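Side-chain contacts in amidohydrolase (Mycoplasma synoviae, PDB 3OVG), which hydrolyses phosphorylated sugar lactones such as D-xylono-1,4-lactone 5-phosphate, using two zinc ions bound in each subunit: residues 8-12 against 13-17; 255-258 against 259-263; 297-300 against 301-305; 309-313 against 314-318. All blocks are in the same frame, centred on the assembly; numbering follows the deposited sequence.

Contact 1 (8-12 against 13-17); sequences ARTVL and GDIPV
Gly13 O is gripped twice by Thr10. The hydroxyl OG1 donates to it at 2.7 Å, in the carbonyl plane and on a lone pair. The backbone N of Thr10 reaches the same Gly13 O at 3.1 Å, but from above that plane. OG1 can do this because it sits between its own backbone N and carbonyl carbon (chi1 77°). There it also accepts from Leu12 N, an ST turn inside the loop. Gly13 N returns a bond to Thr10 O. Gly13 has a positive phi, 127°, a conformation open to a residue without a side chain.

On the face opposite Thr10, Arg9 and Asp14 lie side by side and point the same way. Their guanidinium and carboxylate are nearly coplanar, 11° apart. Arg9 NE meets Asp14 OD1 at 2.8 Å, and Arg9 NH2 meets Asp14 OD2 at 3.0 Å. Both bonds are nearly straight and use syn lone pairs, so this side-on salt bridge holds the two flat groups against rotation.

Thr10 CG2 touches Ile15 CD1 at 3.9 Å on the face they share with Ala8. Val11 points away from the second strand, and its side chain packs on helix 78-88 and strand 94-97. Ala8 and Ile15 exchange two backbone bonds farther along. Together these features make a two-stranded antiparallel beta hairpin, closed by a type I turn from Thr10 to Gly13.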
loop_
_atom_site.group_PDB
_atom_site.type_symbol
_atom_site.label_atom_id
_atom_site.label_comp_id
_atom_site.label_asym_id
_atom_site.label_seq_id
_atom_site.Cartn_x
_atom_site.Cartn_y
_atom_site.Cartn_z
ATOM N N ALA A 8 4.352 1.094 46.932
ATOM C CA ALA A 8 4.045 1.178 45.507
ATOM C C ALA A 8 2.534 1.326 45.404
ATOM O O ALA A 8 1.790 0.884 46.279
ATOM C CB ALA A 8 4.511 -0.067 44.780
ATOM N N ARG A 9 2.070 1.924 44.327
ATOM C CA ARG A 9 0.640 2.195 44.220
ATOM C C ARG A 9 0.009 1.258 43.186
ATOM O O ARG A 9 0.188 1.470 41.991
ATOM C CB ARG A 9 0.421 3.663 43.825
ATOM C CG ARG A 9 -1.031 4.018 43.529
ATOM C CD ARG A 9 -1.286 5.486 43.834
ATOM N NE ARG A 9 -1.028 5.800 45.237
ATOM C CZ ARG A 9 -0.810 7.031 45.714
ATOM N NH1 ARG A 9 -0.799 8.091 44.912
ATOM N NH2 ARG A 9 -0.570 7.201 47.002
ATOM N N THR A 10 -0.698 0.213 43.634
ATOM C CA THR A 10 -1.342 -0.718 42.718
ATOM C C THR A 10 -2.777 -0.309 42.509
ATOM O O THR A 10 -3.289 0.586 43.206
ATOM C CB THR A 10 -1.335 -2.210 43.203
ATOM O OG1 THR A 10 -2.325 -2.410 44.219
ATOM C CG2 THR A 10 0.014 -2.610 43.717
ATOM N N VAL A 11 -3.420 -0.955 41.539
ATOM C CA VAL A 11 -4.814 -0.657 41.218
ATOM C C VAL A 11 -5.705 -1.019 42.385
ATOM O O VAL A 11 -6.744 -0.440 42.570
ATOM C CB VAL A 11 -5.278 -1.353 39.897
ATOM C CG1 VAL A 11 -4.408 -0.844 38.733
ATOM C CG2 VAL A 11 -5.220 -2.900 40.031
ATOM N N LEU A 12 -5.259 -1.932 43.228
ATOM C CA LEU A 12 -6.085 -2.290 44.374
ATOM C C LEU A 12 -5.644 -1.565 45.631
ATOM O O LEU A 12 -6.158 -1.851 46.700
ATOM C CB LEU A 12 -6.050 -3.791 44.617
ATOM C CG LEU A 12 -7.108 -4.683 43.949
ATOM C CD1 LEU A 12 -7.922 -4.004 42.852
ATOM C CD2 LEU A 12 -6.465 -5.975 43.465
ATOM N N GLY A 13 -4.700 -0.626 45.516
ATOM C CA GLY A 13 -4.224 0.079 46.703
ATOM C C GLY A 13 -2.710 0.079 46.921
ATOM O O GLY A 13 -1.961 -0.676 46.276
ATOM N N ASP A 14 -2.255 0.951 47.818
ATOM C CA ASP A 14 -0.844 1.080 48.078
ATOM C C ASP A 14 -0.428 -0.146 48.839
ATOM O O ASP A 14 -1.159 -0.606 49.712
ATOM C CB ASP A 14 -0.585 2.340 48.898
ATOM C CG ASP A 14 -0.842 3.613 48.094
ATOM O OD1 ASP A 14 -1.163 3.504 46.883
ATOM O OD2 ASP A 14 -0.733 4.722 48.655
ATOM N N ILE A 15 0.723 -0.714 48.491
ATOM C CA ILE A 15 1.269 -1.825 49.250
ATOM C C ILE A 15 2.699 -1.532 49.673
ATOM O O ILE A 15 3.392 -0.769 49.020
ATOM C CB ILE A 15 1.324 -3.131 48.422
ATOM C CG1 ILE A 15 2.288 -2.971 47.249
ATOM C CG2 ILE A 15 -0.062 -3.509 47.933
ATOM C CD1 ILE A 15 2.392 -4.217 46.402
ATOM N N PRO A 16 3.161 -2.169 50.756
ATOM C CA PRO A 16 4.586 -2.005 51.090
ATOM C C PRO A 16 5.431 -2.536 49.940
ATOM O O PRO A 16 5.078 -3.547 49.333
ATOM C CB PRO A 16 4.789 -2.897 52.325
ATOM C CG PRO A 16 3.409 -3.187 52.860
ATOM C CD PRO A 16 2.440 -3.066 51.677
ATOM N N VAL A 17 6.553 -1.895 49.651
ATOM C CA VAL A 17 7.348 -2.354 48.520
ATOM C C VAL A 17 7.838 -3.809 48.668
ATOM O O VAL A 17 8.121 -4.469 47.681
ATOM C CB VAL A 17 8.524 -1.402 48.216
ATOM C CG1 VAL A 17 8.002 -0.064 47.700
ATOM C CG2 VAL A 17 9.429 -1.246 49.456
#

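Contact 2 (255-258 against 259-263); sequences ENIK and YLVDK
Lys258 and Asp262, one helical turn apart, form a salt bridge. Asp262 OD2 accepts from Lys258 NZ at 2.6 Å through its syn lone pair. The lysine chain starts with CG anti to the backbone N (chi1 160°). It then bends at chi2 and again at chi4, which brings the ammonium group to the edge of the carboxylate, beside OD2. On the way its CD passes both acid oxygens, 3.4 Å from Asp262 OD2. Asp262 CG lies beside its own backbone N (chi1 -72°), so the carboxylate leans back toward the turn before it.

Ile257 and Val261 meet more loosely, with their CG2 methyls 4.4 Å apart. Leu260 CG packs 3.4 Å from Asn256 O, and the leucine side chain goes on to Phe239 of strand 236-239.

The Tyr259 ring leads off the helix. Lys263 CG lies over one face near the rim, and the hydroxyl is hydrogen-bonded to Glu227. Glu255 also turns outward, to Tyr224 of the second subunit. Each backbone N-H bonds to the carbonyl four residues back, as Val261 N does to Ile257 O at 2.9 Å. These are the last turns of an alpha helix that links strands 236-239 and 269-271 in a beta-alpha-beta unit of the TIM barrel.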
loop_
_atom_site.group_PDB
_atom_site.type_symbol
_atom_site.label_atom_id
_atom_site.label_comp_id
_atom_site.label_asym_id
_atom_site.label_seq_id
_atom_site.Cartn_x
_atom_site.Cartn_y
_atom_site.Cartn_z
ATOM N N GLU A 255 24.185 -11.440 26.807
ATOM C CA GLU A 255 25.573 -11.014 26.920
ATOM C C GLU A 255 25.696 -9.510 27.223
ATOM O O GLU A 255 26.603 -9.084 27.926
ATOM C CB GLU A 255 26.392 -11.446 25.694
ATOM C CG GLU A 255 26.378 -12.977 25.483
ATOM C CD GLU A 255 27.210 -13.417 24.290
ATOM O OE1 GLU A 255 27.554 -12.544 23.479
ATOM O OE2 GLU A 255 27.538 -14.632 24.167
ATOM N N ASN A 256 24.777 -8.694 26.726
ATOM C CA ASN A 256 24.882 -7.275 27.072
ATOM C C ASN A 256 24.592 -7.007 28.568
ATOM O O ASN A 256 25.269 -6.187 29.251
ATOM C CB ASN A 256 24.062 -6.417 26.093
ATOM C CG ASN A 256 24.797 -6.195 24.773
ATOM O OD1 ASN A 256 26.017 -6.310 24.721
ATOM N ND2 ASN A 256 24.061 -5.857 23.713
ATOM N N ILE A 257 23.642 -7.756 29.106
ATOM C CA ILE A 257 23.309 -7.662 30.521
ATOM C C ILE A 257 24.504 -8.136 31.378
ATOM O O ILE A 257 24.854 -7.505 32.385
ATOM C CB ILE A 257 22.008 -8.438 30.815
ATOM C CG1 ILE A 257 20.788 -7.591 30.435
ATOM C CG2 ILE A 257 21.874 -8.821 32.287
ATOM C CD1 ILE A 257 19.535 -8.366 30.617
ATOM N N LYS A 258 25.135 -9.226 30.949
ATOM C CA LYS A 258 26.340 -9.748 31.602
ATOM C C LYS A 258 27.441 -8.659 31.664
ATOM O O LYS A 258 28.079 -8.454 32.709
ATOM C CB LYS A 258 26.806 -11.029 30.853
ATOM C CG LYS A 258 28.304 -11.515 31.041
ATOM C CD LYS A 258 28.662 -11.797 32.454
ATOM C CE LYS A 258 29.766 -12.917 32.607
ATOM N NZ LYS A 258 31.189 -12.440 32.470
ATOM N N TYR A 259 27.662 -7.965 30.553
ATOM C CA TYR A 259 28.639 -6.880 30.517
ATOM C C TYR A 259 28.302 -5.839 31.600
ATOM O O TYR A 259 29.160 -5.457 32.409
ATOM C CB TYR A 259 28.719 -6.252 29.113
ATOM C CG TYR A 259 29.572 -4.994 29.028
ATOM C CD1 TYR A 259 30.967 -5.074 28.850
ATOM C CD2 TYR A 259 29.000 -3.732 29.145
ATOM C CE1 TYR A 259 31.760 -3.917 28.782
ATOM C CE2 TYR A 259 29.804 -2.554 29.085
ATOM C CZ TYR A 259 31.170 -2.667 28.906
ATOM O OH TYR A 259 31.963 -1.533 28.848
ATOM N N LEU A 260 27.042 -5.411 31.639
ATOM C CA LEU A 260 26.630 -4.386 32.585
ATOM C C LEU A 260 26.816 -4.854 34.035
ATOM O O LEU A 260 27.218 -4.065 34.903
ATOM C CB LEU A 260 25.171 -3.998 32.362
ATOM C CG LEU A 260 24.902 -3.305 31.043
ATOM C CD1 LEU A 260 23.388 -2.982 30.914
ATOM C CD2 LEU A 260 25.752 -2.028 30.967
ATOM N N VAL A 261 26.504 -6.120 34.299
ATOM C CA VAL A 261 26.683 -6.664 35.645
ATOM C C VAL A 261 28.174 -6.694 36.000
ATOM O O VAL A 261 28.564 -6.282 37.088
ATOM C CB VAL A 261 25.993 -8.076 35.825
ATOM C CG1 VAL A 261 26.327 -8.695 37.172
ATOM C CG2 VAL A 261 24.474 -7.947 35.696
ATOM N N ASP A 262 29.007 -7.158 35.078
ATOM C CA ASP A 262 30.456 -7.170 35.324
ATOM C C ASP A 262 31.013 -5.744 35.604
ATOM O O ASP A 262 31.954 -5.571 36.382
ATOM C CB ASP A 262 31.184 -7.809 34.141
ATOM C CG ASP A 262 30.973 -9.340 34.068
ATOM O OD1 ASP A 262 30.278 -9.898 34.948
ATOM O OD2 ASP A 262 31.517 -9.984 33.132
ATOM N N LYS A 263 30.420 -4.732 34.972
ATOM C CA LYS A 263 30.826 -3.348 35.196
ATOM C C LYS A 263 30.243 -2.783 36.478
ATOM O O LYS A 263 30.497 -1.623 36.820
ATOM C CB LYS A 263 30.445 -2.463 34.006
ATOM C CG LYS A 263 31.064 -2.903 32.703
ATOM C CD LYS A 263 32.624 -2.967 32.750
ATOM C CE LYS A 263 33.274 -1.656 32.301
ATOM N NZ LYS A 263 34.604 -1.893 31.594
#

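Contact 3 (297-300 against 301-305); sequences YLFD and RFLPL
Arg301 lays its aliphatic root over one face of the Tyr297 ring, and this is the closely packed part. CB of Arg301 stands 3.7 Å from the ring centroid and 16° off the normal, a CH-pi contact. The arginine then bends at chi2 and chi3 and curls round the rim of the ring. This brings one guanidinium face over Tyr297 CE2, 3.8 Å from Arg301 CZ. The two planes are 57° apart, so the groups do not stack flat. A water near the second subunit donates to Tyr297 OH and accepts from Arg301 NH2, the latter bond being long at 3.3 Å. The stronger partners are Asp250 for the tyrosine hydroxyl, and Glu197 of the second subunit for the guanidinium.

The buried apolar part lies on the side of Leu298 and Leu303. Its closest contact is Leu303 CD1 to Phe299 CD1, at 3.8 Å. Leu303 CD1 also lies beside Leu298 CG at 4.2 Å, and Leu298 CD1 touches Phe302 CD2. Leu298 and Leu303 go on to Leu271 of the barrel strand 269-271.

Asp300 and Pro304 form the solvent side. Exposed Asp300 turns to Arg61 in a salt bridge. Pro304 has no N-H to give, and its CD lies 3.1 Å from Phe299 O.

The backbone is widened here. Tyr297 O accepts from both Arg301 N and Phe302 N, at 3.0 Å each, and Leu303 N reaches five residues back to Leu298 O. This is a pi-type turn, followed by a proline kink, within helix 296-309.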
loop_
_atom_site.group_PDB
_atom_site.type_symbol
_atom_site.label_atom_id
_atom_site.label_comp_id
_atom_site.label_asym_id
_atom_site.label_seq_id
_atom_site.Cartn_x
_atom_site.Cartn_y
_atom_site.Cartn_z
ATOM N N TYR A 297 7.974 -17.888 29.555
ATOM C CA TYR A 297 9.253 -17.915 28.828
ATOM C C TYR A 297 10.374 -17.207 29.597
ATOM O O TYR A 297 11.550 -17.625 29.523
ATOM C CB TYR A 297 9.098 -17.252 27.463
ATOM C CG TYR A 297 10.305 -17.365 26.515
ATOM C CD1 TYR A 297 11.214 -16.329 26.412
ATOM C CD2 TYR A 297 10.490 -18.486 25.685
ATOM C CE1 TYR A 297 12.295 -16.397 25.535
ATOM C CE2 TYR A 297 11.573 -18.568 24.807
ATOM C CZ TYR A 297 12.480 -17.512 24.753
ATOM O OH TYR A 297 13.558 -17.516 23.905
ATOM N N LEU A 298 10.018 -16.137 30.323
ATOM C CA LEU A 298 11.004 -15.403 31.106
ATOM C C LEU A 298 11.771 -16.378 32.011
ATOM O O LEU A 298 12.998 -16.386 32.031
ATOM C CB LEU A 298 10.346 -14.291 31.940
ATOM C CG LEU A 298 11.332 -13.585 32.883
ATOM C CD1 LEU A 298 12.400 -12.888 32.060
ATOM C CD2 LEU A 298 10.661 -12.597 33.819
ATOM N N PHE A 299 11.018 -17.220 32.715
ATOM C CA PHE A 299 11.539 -18.129 33.726
ATOM C C PHE A 299 12.051 -19.428 33.108
ATOM O O PHE A 299 13.101 -19.928 33.500
ATOM C CB PHE A 299 10.433 -18.438 34.734
ATOM C CG PHE A 299 9.910 -17.221 35.442
ATOM C CD1 PHE A 299 10.554 -16.730 36.567
ATOM C CD2 PHE A 299 8.806 -16.539 34.964
ATOM C CE1 PHE A 299 10.070 -15.632 37.218
ATOM C CE2 PHE A 299 8.336 -15.421 35.621
ATOM C CZ PHE A 299 8.970 -14.969 36.736
ATOM N N ASP A 300 11.312 -19.955 32.140
ATOM C CA ASP A 300 11.644 -21.247 31.544
ATOM C C ASP A 300 12.874 -21.217 30.638
ATOM O O ASP A 300 13.541 -22.227 30.467
ATOM C CB ASP A 300 10.474 -21.743 30.707
ATOM C CG ASP A 300 9.260 -22.080 31.537
ATOM O OD1 ASP A 300 9.376 -22.170 32.786
ATOM O OD2 ASP A 300 8.179 -22.250 30.921
ATOM N N ARG A 301 13.172 -20.056 30.055
ATOM C CA ARG A 301 14.164 -19.966 28.963
ATOM C C ARG A 301 15.117 -18.792 29.161
ATOM O O ARG A 301 16.334 -18.944 29.111
ATOM C CB ARG A 301 13.456 -19.817 27.592
ATOM C CG ARG A 301 12.660 -21.066 27.147
ATOM C CD ARG A 301 13.587 -22.085 26.486
ATOM N NE ARG A 301 13.942 -21.671 25.124
ATOM C CZ ARG A 301 13.181 -21.945 24.065
ATOM N NH1 ARG A 301 12.056 -22.655 24.210
ATOM N NH2 ARG A 301 13.539 -21.540 22.862
ATOM N N PHE A 302 14.582 -17.603 29.406
ATOM C CA PHE A 302 15.492 -16.472 29.396
ATOM C C PHE A 302 16.384 -16.376 30.643
ATOM O O PHE A 302 17.556 -16.125 30.512
ATOM C CB PHE A 302 14.815 -15.141 29.087
ATOM C CG PHE A 302 15.800 -14.040 28.821
ATOM C CD1 PHE A 302 16.488 -14.004 27.623
ATOM C CD2 PHE A 302 16.051 -13.060 29.778
ATOM C CE1 PHE A 302 17.402 -12.995 27.371
ATOM C CE2 PHE A 302 16.972 -12.061 29.545
ATOM C CZ PHE A 302 17.647 -12.021 28.336
ATOM N N LEU A 303 15.855 -16.593 31.838
ATOM C CA LEU A 303 16.712 -16.516 33.021
ATOM C C LEU A 303 17.727 -17.678 33.045
ATOM O O LEU A 303 18.884 -17.468 33.395
ATOM C CB LEU A 303 15.898 -16.421 34.311
ATOM C CG LEU A 303 15.030 -15.164 34.483
ATOM C CD1 LEU A 303 14.012 -15.352 35.597
ATOM C CD2 LEU A 303 15.865 -13.906 34.719
ATOM N N PRO A 304 17.305 -18.902 32.656
ATOM C CA PRO A 304 18.369 -19.914 32.517
ATOM C C PRO A 304 19.452 -19.459 31.549
ATOM O O PRO A 304 20.623 -19.764 31.785
ATOM C CB PRO A 304 17.634 -21.152 31.989
ATOM C CG PRO A 304 16.223 -20.979 32.513
ATOM C CD PRO A 304 15.961 -19.485 32.504
ATOM N N LEU A 305 19.093 -18.722 30.494
ATOM C CA LEU A 305 20.122 -18.224 29.581
ATOM C C LEU A 305 21.042 -17.196 30.250
ATOM O O LEU A 305 22.262 -17.200 30.041
ATOM C CB LEU A 305 19.512 -17.651 28.297
ATOM C CG LEU A 305 20.477 -16.990 27.296
ATOM C CD1 LEU A 305 21.473 -18.007 26.715
ATOM C CD2 LEU A 305 19.684 -16.289 26.121
HETATM O O HOH W 1 15.769 -19.151 22.617
#

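Contact 4 (309-313 against 314-318); sequences VGVSK and EAIFD
The chain passes from helix 296-309 into helix 313-327 through Gly310, Val311 and Ser312, and Ser312 meets Ala315 and Ile316 across the contact. Gly310 follows helix 296-309 with a positive phi (113°), in a Schellman motif. Val311 and Ser312 are extended, and helical angles resume at Lys313. Ser312 O then accepts from Ile316 N at 3.1 Å, and Lys313 O accepts from Phe317 N at 2.9 Å.

Ser312 is the N-cap. Its OG takes the N-H of Ala315 at 2.9 Å, almost in line (172°). With chi1 at 80° the hydroxyl is tucked back over its own backbone, facing the first turn. The bond satisfies an amide of the first turn that has no earlier helical carbonyl to bind. Such a cap is a common way to start an alpha helix, here helix 313-327 of the barrel fold.

On the buried side, one methyl of Val311 does the packing. CG1 touches Ala315 CB at 3.9 Å and Ile316 CG1 at 3.8 Å, with the valine and isoleucine side chains crossing at a slant. Ile316 CG1 also lies against Ser312 O, at 3.3 Å. Val311 continues to Leu306 and Lys258, and Ile316 to Leu303 and Lys307.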
loop_
_atom_site.group_PDB
_atom_site.type_symbol
_atom_site.label_atom_id
_atom_site.label_comp_id
_atom_site.label_asym_id
_atom_site.label_seq_id
_atom_site.Cartn_x
_atom_site.Cartn_y
_atom_site.Cartn_z
ATOM N N VAL A 309 25.204 -17.546 30.555
ATOM C CA VAL A 309 26.267 -16.674 30.081
ATOM C C VAL A 309 27.053 -16.092 31.259
ATOM O O VAL A 309 28.026 -15.387 31.052
ATOM C CB VAL A 309 25.731 -15.540 29.192
ATOM C CG1 VAL A 309 24.928 -16.117 28.013
ATOM C CG2 VAL A 309 24.882 -14.591 30.017
ATOM N N GLY A 310 26.618 -16.362 32.492
ATOM C CA GLY A 310 27.407 -15.945 33.650
ATOM C C GLY A 310 26.840 -14.876 34.575
ATOM O O GLY A 310 27.572 -14.321 35.390
ATOM N N VAL A 311 25.543 -14.591 34.475
ATOM C CA VAL A 311 24.925 -13.650 35.398
ATOM C C VAL A 311 24.597 -14.424 36.671
ATOM O O VAL A 311 24.047 -15.533 36.624
ATOM C CB VAL A 311 23.666 -12.995 34.808
ATOM C CG1 VAL A 311 23.064 -12.014 35.798
ATOM C CG2 VAL A 311 24.016 -12.273 33.507
ATOM N N SER A 312 24.977 -13.848 37.804
ATOM C CA SER A 312 24.854 -14.492 39.097
ATOM C C SER A 312 23.401 -14.511 39.565
ATOM O O SER A 312 22.571 -13.706 39.115
ATOM C CB SER A 312 25.689 -13.706 40.098
ATOM O OG SER A 312 24.983 -12.552 40.544
ATOM N N LYS A 313 23.089 -15.400 40.497
ATOM C CA LYS A 313 21.754 -15.411 41.058
ATOM C C LYS A 313 21.419 -14.128 41.822
ATOM O O LYS A 313 20.271 -13.677 41.829
ATOM C CB LYS A 313 21.561 -16.617 41.965
ATOM C CG LYS A 313 21.470 -17.915 41.205
ATOM C CD LYS A 313 21.015 -19.035 42.112
ATOM C CE LYS A 313 22.055 -19.314 43.188
ATOM N NZ LYS A 313 21.395 -19.698 44.478
ATOM N N GLU A 314 22.422 -13.549 42.475
ATOM C CA GLU A 314 22.245 -12.289 43.172
ATOM C C GLU A 314 21.850 -11.169 42.230
ATOM O O GLU A 314 20.931 -10.432 42.520
ATOM C CB GLU A 314 23.529 -11.873 43.921
ATOM C CG GLU A 314 23.994 -12.875 44.984
ATOM C CD GLU A 314 25.055 -13.851 44.449
ATOM O OE1 GLU A 314 24.736 -14.681 43.541
ATOM O OE2 GLU A 314 26.197 -13.788 44.967
ATOM N N ALA A 315 22.575 -11.011 41.128
ATOM C CA ALA A 315 22.251 -9.960 40.158
ATOM C C ALA A 315 20.849 -10.168 39.594
ATOM O O ALA A 315 20.075 -9.205 39.438
ATOM C CB ALA A 315 23.263 -9.939 39.043
ATOM N N ILE A 316 20.516 -11.429 39.311
ATOM C CA ILE A 316 19.174 -11.757 38.866
ATOM C C ILE A 316 18.144 -11.320 39.907
ATOM O O ILE A 316 17.101 -10.751 39.546
ATOM C CB ILE A 316 19.024 -13.259 38.490
ATOM C CG1 ILE A 316 19.851 -13.564 37.231
ATOM C CG2 ILE A 316 17.558 -13.597 38.249
ATOM C CD1 ILE A 316 19.699 -15.001 36.727
ATOM N N PHE A 317 18.457 -11.555 41.196
ATOM C CA PHE A 317 17.591 -11.119 42.298
ATOM C C PHE A 317 17.380 -9.593 42.320
ATOM O O PHE A 317 16.253 -9.124 42.524
ATOM C CB PHE A 317 18.103 -11.585 43.686
ATOM C CG PHE A 317 17.067 -11.448 44.785
ATOM C CD1 PHE A 317 16.062 -12.389 44.927
ATOM C CD2 PHE A 317 17.074 -10.360 45.632
ATOM C CE1 PHE A 317 15.094 -12.265 45.930
ATOM C CE2 PHE A 317 16.099 -10.210 46.630
ATOM C CZ PHE A 317 15.113 -11.180 46.780
ATOM N N ASP A 318 18.467 -8.842 42.171
ATOM C CA ASP A 318 18.374 -7.400 42.066
ATOM C C ASP A 318 17.500 -7.024 40.880
ATOM O O ASP A 318 16.608 -6.184 41.015
ATOM C CB ASP A 318 19.744 -6.760 41.881
ATOM C CG ASP A 318 20.562 -6.750 43.163
ATOM O OD1 ASP A 318 19.986 -6.866 44.264
ATOM O OD2 ASP A 318 21.777 -6.592 43.049
#

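Contacts 2, 3 and 4 form one cluster of outer helices. Contact 4 is the middle member: its centre is 10 Å from that of contact 2 and 12 Å from that of contact 3. Val261 CG1 packs on Ala315 CB at 3.8 Å, and Leu303 CD2 on Ile316 CG2 at 3.9 Å. Contacts 2 and 3 do not touch, their nearest atoms being about 5 Å apart. Contact 1 stands apart, with centres 27 to 31 Å from the others. Contact 3 lies near the active site: side chain to side chain, Tyr297 is about 9 Å from substrate-binding Tyr280, and Leu298 about 11 Å from zinc ligand Asp274. In contact 2, Asn256 is about 12 Å from substrate-binding Tyr247.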